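Local coordinates for thiol transferase (Phanerochaete chrysosporium, PDB 4F0B), which binds oxidized glutathione and probably acts as a glutathione transferase of the Ure2p class, at residues A[43-48]-A[69-74]; A[120-125]-A[180-185]; A[132-137]-A[184-189]. All coordinates share one frame; numbering follows the deposited sequence.

Contact 1: residues A[43-48]-A[69-74]. With GDS (oxidized glutathione disulfide), chain C.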
# COMPACT_ATOMS: atom_id res chain seq x y z
N MET A 43 -16.23 -3.26 -15.26
CA MET A 43 -16.93 -3.85 -14.13
C MET A 43 -17.74 -2.80 -13.41
O MET A 43 -17.26 -1.68 -13.18
CB MET A 43 -15.93 -4.46 -13.12
CG MET A 43 -15.07 -5.53 -13.75
SD MET A 43 -15.94 -7.10 -13.91
CE MET A 43 -16.07 -7.58 -12.20
N SER A 44 -18.97 -3.15 -13.04
CA SER A 44 -19.71 -2.31 -12.10
C SER A 44 -19.10 -2.36 -10.72
O SER A 44 -18.82 -3.44 -10.20
CB SER A 44 -21.16 -2.75 -12.03
OG SER A 44 -21.74 -2.14 -10.87
N ILE A 45 -18.90 -1.18 -10.15
CA ILE A 45 -18.39 -1.05 -8.78
C ILE A 45 -19.50 -0.56 -7.86
O ILE A 45 -19.23 -0.13 -6.74
CB ILE A 45 -17.19 -0.07 -8.68
CG1 ILE A 45 -17.61 1.31 -9.15
CG2 ILE A 45 -16.04 -0.63 -9.51
CD1 ILE A 45 -16.60 2.42 -8.81
N ARG A 46 -20.75 -0.63 -8.32
CA ARG A 46 -21.87 -0.11 -7.53
C ARG A 46 -22.54 -1.20 -6.70
O ARG A 46 -22.92 -2.27 -7.23
CB ARG A 46 -22.94 0.49 -8.45
CG ARG A 46 -22.40 1.47 -9.45
CD ARG A 46 -23.51 2.27 -10.04
NE ARG A 46 -24.63 1.44 -10.48
CZ ARG A 46 -25.86 1.91 -10.63
NH1 ARG A 46 -26.84 1.10 -11.01
NH2 ARG A 46 -26.14 3.18 -10.32
N ASP A 47 -22.71 -0.94 -5.41
CA ASP A 47 -23.45 -1.86 -4.55
C ASP A 47 -24.89 -2.13 -5.07
O ASP A 47 -25.42 -3.22 -4.87
CB ASP A 47 -23.51 -1.34 -3.10
CG ASP A 47 -22.14 -1.33 -2.42
OD1 ASP A 47 -21.20 -1.97 -2.92
OD2 ASP A 47 -22.01 -0.69 -1.34
N ALA A 48 -25.52 -1.15 -5.70
CA ALA A 48 -26.88 -1.32 -6.21
C ALA A 48 -26.95 -2.41 -7.28
O ALA A 48 -28.02 -2.94 -7.54
CB ALA A 48 -27.39 -0.03 -6.78
N GLY A 69 -12.75 -8.32 -4.11
CA GLY A 69 -13.96 -7.83 -4.77
C GLY A 69 -13.90 -6.36 -5.15
O GLY A 69 -14.85 -5.62 -4.91
N ARG A 70 -12.78 -5.93 -5.73
CA ARG A 70 -12.61 -4.53 -6.16
C ARG A 70 -11.80 -4.53 -7.46
O ARG A 70 -11.09 -5.51 -7.77
CB ARG A 70 -11.84 -3.71 -5.12
CG ARG A 70 -12.65 -3.45 -3.85
CD ARG A 70 -12.15 -2.16 -3.16
NE ARG A 70 -12.85 -1.94 -1.92
CZ ARG A 70 -12.58 -0.94 -1.11
NH1 ARG A 70 -11.63 -0.08 -1.43
NH2 ARG A 70 -13.26 -0.84 0.05
N ILE A 71 -11.97 -3.47 -8.25
CA ILE A 71 -11.09 -3.27 -9.42
C ILE A 71 -9.94 -2.33 -9.04
O ILE A 71 -10.01 -1.58 -8.07
CB ILE A 71 -11.85 -2.75 -10.67
CG1 ILE A 71 -12.58 -1.44 -10.44
CG2 ILE A 71 -12.82 -3.80 -11.19
CD1 ILE A 71 -11.68 -0.19 -10.56
N PRO A 72 -8.85 -2.34 -9.80
CA PRO A 72 -8.59 -3.21 -10.96
C PRO A 72 -7.98 -4.53 -10.57
O PRO A 72 -7.47 -4.75 -9.46
CB PRO A 72 -7.58 -2.38 -11.79
CG PRO A 72 -6.77 -1.65 -10.69
CD PRO A 72 -7.79 -1.32 -9.59
N ALA A 73 -8.05 -5.44 -11.53
CA ALA A 73 -7.30 -6.68 -11.47
C ALA A 73 -6.94 -7.04 -12.89
O ALA A 73 -7.59 -6.62 -13.85
CB ALA A 73 -8.13 -7.82 -10.82
N ILE A 74 -5.90 -7.87 -13.04
CA ILE A 74 -5.61 -8.44 -14.34
C ILE A 74 -5.47 -9.93 -14.29
O ILE A 74 -5.27 -10.52 -13.22
CB ILE A 74 -4.32 -7.90 -14.97
CG1 ILE A 74 -3.09 -8.24 -14.10
CG2 ILE A 74 -4.43 -6.39 -15.25
CD1 ILE A 74 -1.74 -8.02 -14.83
N1 GDS C . -6.19 -0.92 -2.75
CA1 GDS C . -6.98 -1.22 -3.98
C1 GDS C . -6.07 -0.99 -5.21
OE1 GDS C . -5.14 -0.16 -5.11
OE2 GDS C . -6.30 -1.66 -6.23
CB1 GDS C . -8.18 -0.26 -4.07
CG1 GDS C . -9.11 -0.59 -5.25
CD1 GDS C . -10.42 0.17 -5.10
O1 GDS C . -10.67 0.96 -4.20
N2 GDS C . -11.37 -0.14 -6.04
CA2 GDS C . -12.69 0.49 -6.07
C2 GDS C . -13.76 -0.58 -6.14
O2 GDS C . -13.63 -1.59 -6.87
CB2 GDS C . -12.89 1.40 -7.29
SG2 GDS C . -11.65 2.68 -7.48
N3 GDS C . -14.84 -0.33 -5.37
CA3 GDS C . -15.95 -1.28 -5.38
C3 GDS C . -16.38 -1.68 -4.01
OE3 GDS C . -17.30 -2.52 -3.96
OE4 GDS C . -15.80 -1.19 -3.01
N4 GDS C . -10.26 3.46 -2.81
CA4 GDS C . -9.31 3.63 -1.73
C4 GDS C . -7.84 3.26 -2.10
OE5 GDS C . -7.48 3.27 -3.30
OE6 GDS C . -7.11 2.96 -1.14
C5 GDS C . -11.32 4.27 -2.91
O5 GDS C . -11.52 5.20 -2.09
CA5 GDS C . -12.28 4.01 -4.05
N5 GDS C . -13.67 4.24 -3.59
CB5 GDS C . -11.86 4.97 -5.19
SG5 GDS C . -12.75 4.60 -6.70
CA6 GDS C . -16.17 1.73 -1.30
C6 GDS C . -16.18 2.64 -0.05
OE7 GDS C . -15.11 3.20 0.28
OE8 GDS C . -17.26 2.71 0.59
N6 GDS C . -16.96 0.55 -0.99
CB6 GDS C . -16.77 2.48 -2.53
CG6 GDS C . -15.96 3.69 -3.08
CD6 GDS C . -14.62 3.25 -3.60
O6 GDS C . -14.34 2.12 -3.98
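Met43 and Ile71 face each other with their CA atoms 7.5 Å apart, and two residues further on the CA of Ile45 stands 7.2 Å from that of Arg70. No hydrogen bond joins the two backbones; the gap is filled by the side chain of Ile71. Its two branches part company: CG2 lies 3.7 Å from CB of Met43, and CG1 lies 3.7 Å from CG2 of Ile45. The side chains of Met43 and Ile71 run antiparallel alongside each other, while Ile45 lies crosswise to Ile71. With chi1 at 58°, Ile71 tucks CG1 over its own backbone, flanked by N and C, and this leaves CG2 turned to Met43. Met43 also packs on Trp61 and Phe62 of helix 60-63. This is the glutathione site of the thioredoxin-like domain of the GST fold, marked by the cis peptide bond before Pro72 at the entry to strand 73-76. Just before this cis bond, as in other thioredoxin-like folds, the backbone of Ile71 faces the ligand: its N donates to O2 of the glutathione disulfide at 2.9 Å, and N2 of the same cysteinyl unit donates back to Ile71 O at 2.8 Å, a reciprocal pair, as between antiparallel strands, that grips the cysteinyl backbone along one edge. Ile45 supplies an apolar wall, its CB 3.7 Å from CA3 of the ligand's glycyl part. Arg70 points away from 43-48 and runs extended from CG to NE alongside the ligand, where NH1 donates to the gamma-glutamyl O1 at 3.1 Å through a bent bond of 139°, while NH2 forms a salt bridge with Glu154 of the second subunit.

Contact 2: residues A[120-125]-A[180-185]. With GDS (oxidized glutathione disulfide), chain C.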
# COMPACT_ATOMS: atom_id res chain seq x y z
N PHE A 120 4.21 2.30 -2.10
CA PHE A 120 3.55 2.03 -0.82
C PHE A 120 3.07 3.32 -0.14
O PHE A 120 1.98 3.30 0.50
CB PHE A 120 4.44 1.18 0.10
CG PHE A 120 4.38 -0.29 -0.19
CD1 PHE A 120 3.25 -1.02 0.15
CD2 PHE A 120 5.46 -0.95 -0.80
CE1 PHE A 120 3.20 -2.38 -0.12
CE2 PHE A 120 5.42 -2.32 -1.07
CZ PHE A 120 4.28 -3.05 -0.72
N PHE A 121 3.81 4.41 -0.27
CA PHE A 121 3.34 5.68 0.26
C PHE A 121 1.99 6.05 -0.37
O PHE A 121 1.07 6.49 0.32
CB PHE A 121 4.41 6.76 -0.01
CG PHE A 121 3.90 8.18 0.17
CD1 PHE A 121 3.73 8.73 1.46
CD2 PHE A 121 3.60 8.95 -0.93
CE1 PHE A 121 3.25 10.06 1.62
CE2 PHE A 121 3.12 10.29 -0.78
CZ PHE A 121 2.94 10.83 0.49
N ALA A 122 1.90 5.95 -1.69
CA ALA A 122 0.66 6.27 -2.40
C ALA A 122 -0.44 5.30 -2.00
O ALA A 122 -1.60 5.70 -1.80
CB ALA A 122 0.88 6.12 -3.89
N HIS A 123 -0.08 4.02 -1.85
CA HIS A 123 -1.06 2.95 -1.66
C HIS A 123 -1.67 2.98 -0.24
O HIS A 123 -2.81 2.56 -0.04
CB HIS A 123 -0.36 1.64 -1.93
CG HIS A 123 -1.28 0.55 -2.35
ND1 HIS A 123 -1.55 0.28 -3.68
CD2 HIS A 123 -1.97 -0.34 -1.61
CE1 HIS A 123 -2.39 -0.74 -3.73
NE2 HIS A 123 -2.64 -1.16 -2.49
N GLY A 124 -0.87 3.46 0.73
CA GLY A 124 -1.34 3.53 2.10
C GLY A 124 -1.72 4.94 2.54
O GLY A 124 -2.34 5.11 3.58
N GLY A 125 -1.37 5.94 1.74
CA GLY A 125 -1.57 7.34 2.06
C GLY A 125 -2.55 8.01 1.13
O GLY A 125 -3.74 8.14 1.43
N ASP A 180 4.98 7.45 -10.58
CA ASP A 180 4.18 8.56 -11.07
C ASP A 180 2.81 8.11 -11.51
O ASP A 180 1.83 8.76 -11.19
CB ASP A 180 4.88 9.25 -12.24
CG ASP A 180 6.28 9.67 -11.90
OD1 ASP A 180 6.48 10.72 -11.23
OD2 ASP A 180 7.20 8.91 -12.29
N ILE A 181 2.77 7.02 -12.27
CA ILE A 181 1.50 6.53 -12.81
C ILE A 181 0.50 6.23 -11.69
O ILE A 181 -0.67 6.63 -11.77
CB ILE A 181 1.74 5.33 -13.76
CG1 ILE A 181 2.49 5.79 -15.03
CG2 ILE A 181 0.40 4.65 -14.13
CD1 ILE A 181 3.08 4.62 -15.85
N LYS A 182 0.96 5.55 -10.65
CA LYS A 182 0.08 5.22 -9.53
C LYS A 182 -0.55 6.44 -8.90
O LYS A 182 -1.78 6.50 -8.69
CB LYS A 182 0.85 4.43 -8.47
CG LYS A 182 0.08 4.28 -7.14
CD LYS A 182 -1.21 3.46 -7.27
CE LYS A 182 -2.07 3.65 -5.99
NZ LYS A 182 -3.45 3.14 -6.19
N ILE A 183 0.27 7.45 -8.61
CA ILE A 183 -0.26 8.62 -7.94
C ILE A 183 -1.08 9.51 -8.87
O ILE A 183 -2.07 10.11 -8.43
CB ILE A 183 0.86 9.43 -7.27
CG1 ILE A 183 1.54 8.53 -6.23
CG2 ILE A 183 0.28 10.70 -6.61
CD1 ILE A 183 2.75 9.15 -5.49
N PHE A 184 -0.66 9.56 -10.14
CA PHE A 184 -1.34 10.39 -11.13
C PHE A 184 -2.84 10.11 -11.23
O PHE A 184 -3.64 11.02 -11.39
CB PHE A 184 -0.65 10.25 -12.50
CG PHE A 184 -1.42 10.89 -13.61
CD1 PHE A 184 -1.35 12.27 -13.80
CD2 PHE A 184 -2.21 10.12 -14.47
CE1 PHE A 184 -2.07 12.88 -14.83
CE2 PHE A 184 -2.93 10.72 -15.48
CZ PHE A 184 -2.87 12.08 -15.67
N GLY A 185 -3.24 8.85 -11.12
CA GLY A 185 -4.66 8.55 -11.21
C GLY A 185 -5.50 9.29 -10.17
O GLY A 185 -6.65 9.69 -10.48
N1 GDS C . -6.19 -0.92 -2.75
CA1 GDS C . -6.98 -1.22 -3.98
C1 GDS C . -6.07 -0.99 -5.21
OE1 GDS C . -5.14 -0.16 -5.11
OE2 GDS C . -6.30 -1.66 -6.23
CB1 GDS C . -8.18 -0.26 -4.07
CG1 GDS C . -9.11 -0.59 -5.25
CD1 GDS C . -10.42 0.17 -5.10
O1 GDS C . -10.67 0.96 -4.20
N2 GDS C . -11.37 -0.14 -6.04
CA2 GDS C . -12.69 0.49 -6.07
C2 GDS C . -13.76 -0.58 -6.14
O2 GDS C . -13.63 -1.59 -6.87
CB2 GDS C . -12.89 1.40 -7.29
SG2 GDS C . -11.65 2.68 -7.48
N3 GDS C . -14.84 -0.33 -5.37
CA3 GDS C . -15.95 -1.28 -5.38
C3 GDS C . -16.38 -1.68 -4.01
OE3 GDS C . -17.30 -2.52 -3.96
OE4 GDS C . -15.80 -1.19 -3.01
N4 GDS C . -10.26 3.46 -2.81
CA4 GDS C . -9.31 3.63 -1.73
C4 GDS C . -7.84 3.26 -2.10
OE5 GDS C . -7.48 3.27 -3.30
OE6 GDS C . -7.11 2.96 -1.14
C5 GDS C . -11.32 4.27 -2.91
O5 GDS C . -11.52 5.20 -2.09
CA5 GDS C . -12.28 4.01 -4.05
N5 GDS C . -13.67 4.24 -3.59
CB5 GDS C . -11.86 4.97 -5.19
SG5 GDS C . -12.75 4.60 -6.70
CA6 GDS C . -16.17 1.73 -1.30
C6 GDS C . -16.18 2.64 -0.05
OE7 GDS C . -15.11 3.20 0.28
OE8 GDS C . -17.26 2.71 0.59
N6 GDS C . -16.96 0.55 -0.99
CB6 GDS C . -16.77 2.48 -2.53
CG6 GDS C . -15.96 3.69 -3.08
CD6 GDS C . -14.62 3.25 -3.60
O6 GDS C . -14.34 2.12 -3.98
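Ala122 sets its methyl against Lys182 and Ile183, the central meeting of two helices; the axes of segments 120-125 and 180-185 run 24° apart and come within 9.6 Å. Taking 180-185 in order, Asp180 anchors the start: OD2 accepts from the backbone N of Gly177, the backbone half of the N-capping box known from GSTs, Gly177 having no side chain to return the bond. Lys182 comes next, with CG 3.8 Å from CB of Ala122. Its CG lies anti to the backbone N (chi1 169°) and the chain then bends at chi2, which brings CE to 4.1 Å from ND1 of His123. The helices belong to the all-helical C-terminal domain of the GST fold, yet both polar ends look to the thioredoxin-like domain: Lys182 NZ bonds Thr84 OG1, and His123 bonds Ser85 OG through ND1 and Glu83 OE1 through NE2. Between those bonds, CE1 of His123 comes 3.1 Å from the gamma-glutamyl carboxylate oxygen OE1 of the disulfide, while Lys182 NZ stays 3.9 Å from it. Ile183 closes the row, its CG1 pressed to 3.4 Å from Ala122 CB, tighter than usual for two carbons, with Leu162 and Trp206 also packed on it.

Contact 3: residues A[132-137]-A[184-189]. With GDS (oxidized glutathione disulfide), chain C.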
# COMPACT_ATOMS: atom_id res chain seq x y z
N GLN A 132 -11.19 8.64 1.08
CA GLN A 132 -12.12 8.97 2.17
C GLN A 132 -12.61 10.39 1.99
O GLN A 132 -13.78 10.67 2.28
CB GLN A 132 -11.47 8.81 3.55
CG GLN A 132 -10.94 7.38 3.86
CD GLN A 132 -11.77 6.28 3.25
OE1 GLN A 132 -12.91 6.01 3.68
NE2 GLN A 132 -11.22 5.63 2.24
N ALA A 133 -11.73 11.30 1.56
CA ALA A 133 -12.19 12.66 1.28
C ALA A 133 -13.29 12.66 0.22
O ALA A 133 -14.31 13.32 0.38
CB ALA A 133 -11.02 13.52 0.82
N ASN A 134 -13.09 11.87 -0.84
CA ASN A 134 -14.12 11.78 -1.86
C ASN A 134 -15.39 11.19 -1.28
O ASN A 134 -16.49 11.68 -1.55
CB ASN A 134 -13.64 10.88 -2.99
CG ASN A 134 -12.67 11.58 -3.93
OD1 ASN A 134 -12.39 12.77 -3.79
ND2 ASN A 134 -12.14 10.80 -4.89
N HIS A 135 -15.24 10.16 -0.44
CA HIS A 135 -16.45 9.57 0.14
C HIS A 135 -17.27 10.63 0.91
O HIS A 135 -18.44 10.85 0.65
CB HIS A 135 -16.16 8.42 1.09
CG HIS A 135 -17.42 7.83 1.63
ND1 HIS A 135 -18.26 7.07 0.85
CD2 HIS A 135 -18.04 7.98 2.83
CE1 HIS A 135 -19.33 6.74 1.55
NE2 HIS A 135 -19.23 7.29 2.75
N PHE A 136 -16.62 11.32 1.84
CA PHE A 136 -17.37 12.25 2.69
C PHE A 136 -17.80 13.53 1.95
O PHE A 136 -18.87 14.05 2.21
CB PHE A 136 -16.59 12.56 3.97
CG PHE A 136 -16.59 11.42 4.94
CD1 PHE A 136 -17.73 11.12 5.68
CD2 PHE A 136 -15.45 10.64 5.07
CE1 PHE A 136 -17.73 10.04 6.60
CE2 PHE A 136 -15.43 9.56 5.96
CZ PHE A 136 -16.57 9.26 6.72
N ASN A 137 -16.95 14.00 1.04
CA ASN A 137 -17.25 15.27 0.39
C ASN A 137 -18.19 15.11 -0.80
O ASN A 137 -18.95 16.02 -1.10
CB ASN A 137 -15.95 15.93 -0.04
CG ASN A 137 -16.09 17.42 -0.26
OD1 ASN A 137 -16.90 18.09 0.38
ND2 ASN A 137 -15.28 17.95 -1.17
N PHE A 184 -0.66 9.56 -10.14
CA PHE A 184 -1.34 10.39 -11.13
C PHE A 184 -2.84 10.11 -11.23
O PHE A 184 -3.64 11.02 -11.39
CB PHE A 184 -0.65 10.25 -12.50
CG PHE A 184 -1.42 10.89 -13.61
CD1 PHE A 184 -1.35 12.27 -13.80
CD2 PHE A 184 -2.21 10.12 -14.47
CE1 PHE A 184 -2.07 12.88 -14.83
CE2 PHE A 184 -2.93 10.72 -15.48
CZ PHE A 184 -2.87 12.08 -15.67
N GLY A 185 -3.24 8.85 -11.12
CA GLY A 185 -4.66 8.55 -11.21
C GLY A 185 -5.50 9.29 -10.17
O GLY A 185 -6.65 9.69 -10.48
N TRP A 186 -4.94 9.43 -8.96
CA TRP A 186 -5.56 10.22 -7.90
C TRP A 186 -5.34 11.73 -8.05
O TRP A 186 -6.26 12.53 -7.85
CB TRP A 186 -5.08 9.73 -6.53
CG TRP A 186 -5.72 8.43 -6.14
CD1 TRP A 186 -5.20 7.17 -6.30
CD2 TRP A 186 -6.99 8.29 -5.54
NE1 TRP A 186 -6.11 6.22 -5.85
CE2 TRP A 186 -7.22 6.89 -5.37
CE3 TRP A 186 -7.98 9.21 -5.14
CZ2 TRP A 186 -8.39 6.39 -4.77
CZ3 TRP A 186 -9.16 8.71 -4.56
CH2 TRP A 186 -9.34 7.30 -4.38
N ALA A 187 -4.11 12.12 -8.38
CA ALA A 187 -3.80 13.56 -8.43
C ALA A 187 -4.63 14.27 -9.49
O ALA A 187 -4.99 15.44 -9.26
CB ALA A 187 -2.31 13.75 -8.67
N ARG A 188 -4.93 13.62 -10.62
CA ARG A 188 -5.67 14.31 -11.67
C ARG A 188 -7.11 14.64 -11.26
O ARG A 188 -7.73 15.50 -11.89
CB ARG A 188 -5.63 13.51 -12.98
CG ARG A 188 -6.49 12.25 -12.97
CD ARG A 188 -6.25 11.43 -14.23
NE ARG A 188 -6.64 12.16 -15.45
CZ ARG A 188 -7.85 12.07 -16.00
NH1 ARG A 188 -8.78 11.26 -15.48
NH2 ARG A 188 -8.14 12.76 -17.11
N ILE A 189 -7.62 14.00 -10.21
CA ILE A 189 -8.93 14.35 -9.68
C ILE A 189 -8.86 15.06 -8.33
O ILE A 189 -9.92 15.33 -7.75
CB ILE A 189 -9.90 13.14 -9.60
CG1 ILE A 189 -9.42 12.13 -8.54
CG2 ILE A 189 -10.10 12.54 -11.03
CD1 ILE A 189 -10.46 11.04 -8.13
N1 GDS C . -6.19 -0.92 -2.75
CA1 GDS C . -6.98 -1.22 -3.98
C1 GDS C . -6.07 -0.99 -5.21
OE1 GDS C . -5.14 -0.16 -5.11
OE2 GDS C . -6.30 -1.66 -6.23
CB1 GDS C . -8.18 -0.26 -4.07
CG1 GDS C . -9.11 -0.59 -5.25
CD1 GDS C . -10.42 0.17 -5.10
O1 GDS C . -10.67 0.96 -4.20
N2 GDS C . -11.37 -0.14 -6.04
CA2 GDS C . -12.69 0.49 -6.07
C2 GDS C . -13.76 -0.58 -6.14
O2 GDS C . -13.63 -1.59 -6.87
CB2 GDS C . -12.89 1.40 -7.29
SG2 GDS C . -11.65 2.68 -7.48
N3 GDS C . -14.84 -0.33 -5.37
CA3 GDS C . -15.95 -1.28 -5.38
C3 GDS C . -16.38 -1.68 -4.01
OE3 GDS C . -17.30 -2.52 -3.96
OE4 GDS C . -15.80 -1.19 -3.01
N4 GDS C . -10.26 3.46 -2.81
CA4 GDS C . -9.31 3.63 -1.73
C4 GDS C . -7.84 3.26 -2.10
OE5 GDS C . -7.48 3.27 -3.30
OE6 GDS C . -7.11 2.96 -1.14
C5 GDS C . -11.32 4.27 -2.91
O5 GDS C . -11.52 5.20 -2.09
CA5 GDS C . -12.28 4.01 -4.05
N5 GDS C . -13.67 4.24 -3.59
CB5 GDS C . -11.86 4.97 -5.19
SG5 GDS C . -12.75 4.60 -6.70
CA6 GDS C . -16.17 1.73 -1.30
C6 GDS C . -16.18 2.64 -0.05
OE7 GDS C . -15.11 3.20 0.28
OE8 GDS C . -17.26 2.71 0.59
N6 GDS C . -16.96 0.55 -0.99
CB6 GDS C . -16.77 2.48 -2.53
CG6 GDS C . -15.96 3.69 -3.08
CD6 GDS C . -14.62 3.25 -3.60
O6 GDS C . -14.34 2.12 -3.98
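Asn134 is the residue of segment 132-137 of helix 109-139 that reaches across to Trp186 and Ile189, and the walk toward it starts at Gln132, which, like His135 further on, turns its polar end to the dimer interface and is hydrogen-bonded to the second subunit. Asn134, two residues on, points toward segment 184-189, and its chi1 of -78° swings CG away from the carbonyl carbon. That places ND2 3.7 Å from CZ3 of Trp186 and equally 3.7 Å from CD1 of Ile189, a position between the indole and the isoleucine tip. The amide and indole planes are 31° apart. OD1 is hydrogen-bonded to Thr193 OG1, which would set which way the amide is turned; the same hydroxyl is also hydrogen-bonded to Ile189 O. At Asn137, ND2 binds Thr193 O, a second link from this helix to the short helix 190-193 that Ile189 precedes as N-cap residue.

The ligand meets the neighbouring corners of the same six-membered ring. CH2 of Trp186 lies 3.5 Å from CB5 of the second cysteinyl unit, CZ2 is 3.6 Å from the carboxylate oxygen OE5, and the carbonyl carbon C5 lies in plane at the ring's edge. NE1 donates to Asn18 OD1, and ND2 of that same asparagine is hydrogen-bonded to the bound glutathione disulfide. With no hydrogen bond between the two segments, the contact joins them by packing alone; the polar fixing comes from outside. Thr193 fixes the amide of Asn134, and Asn18 holds NE1 of the indole, so the ring is probably steadied beside the second half of the glutathione disulfide.

From the N terminus, 43-48 leaves strand 38-42 and contact 1 closes first, tying that loop to the entry of strand 73-76 before helix 84-95 begins. Contacts 2 and 3 come later in series with it, both between helix 109-139 and the region of helix 178-187. The span of contact 3 opens within that of contact 2 and closes on the same stretch, so the two share Phe184 and Gly185, their centres 12 Å apart. Contact 1 does not touch either, its nearest atoms being about 7 Å away; the glutathione disulfide bridges the gap, so that the thioredoxin-like and helical domains meet around one ligand.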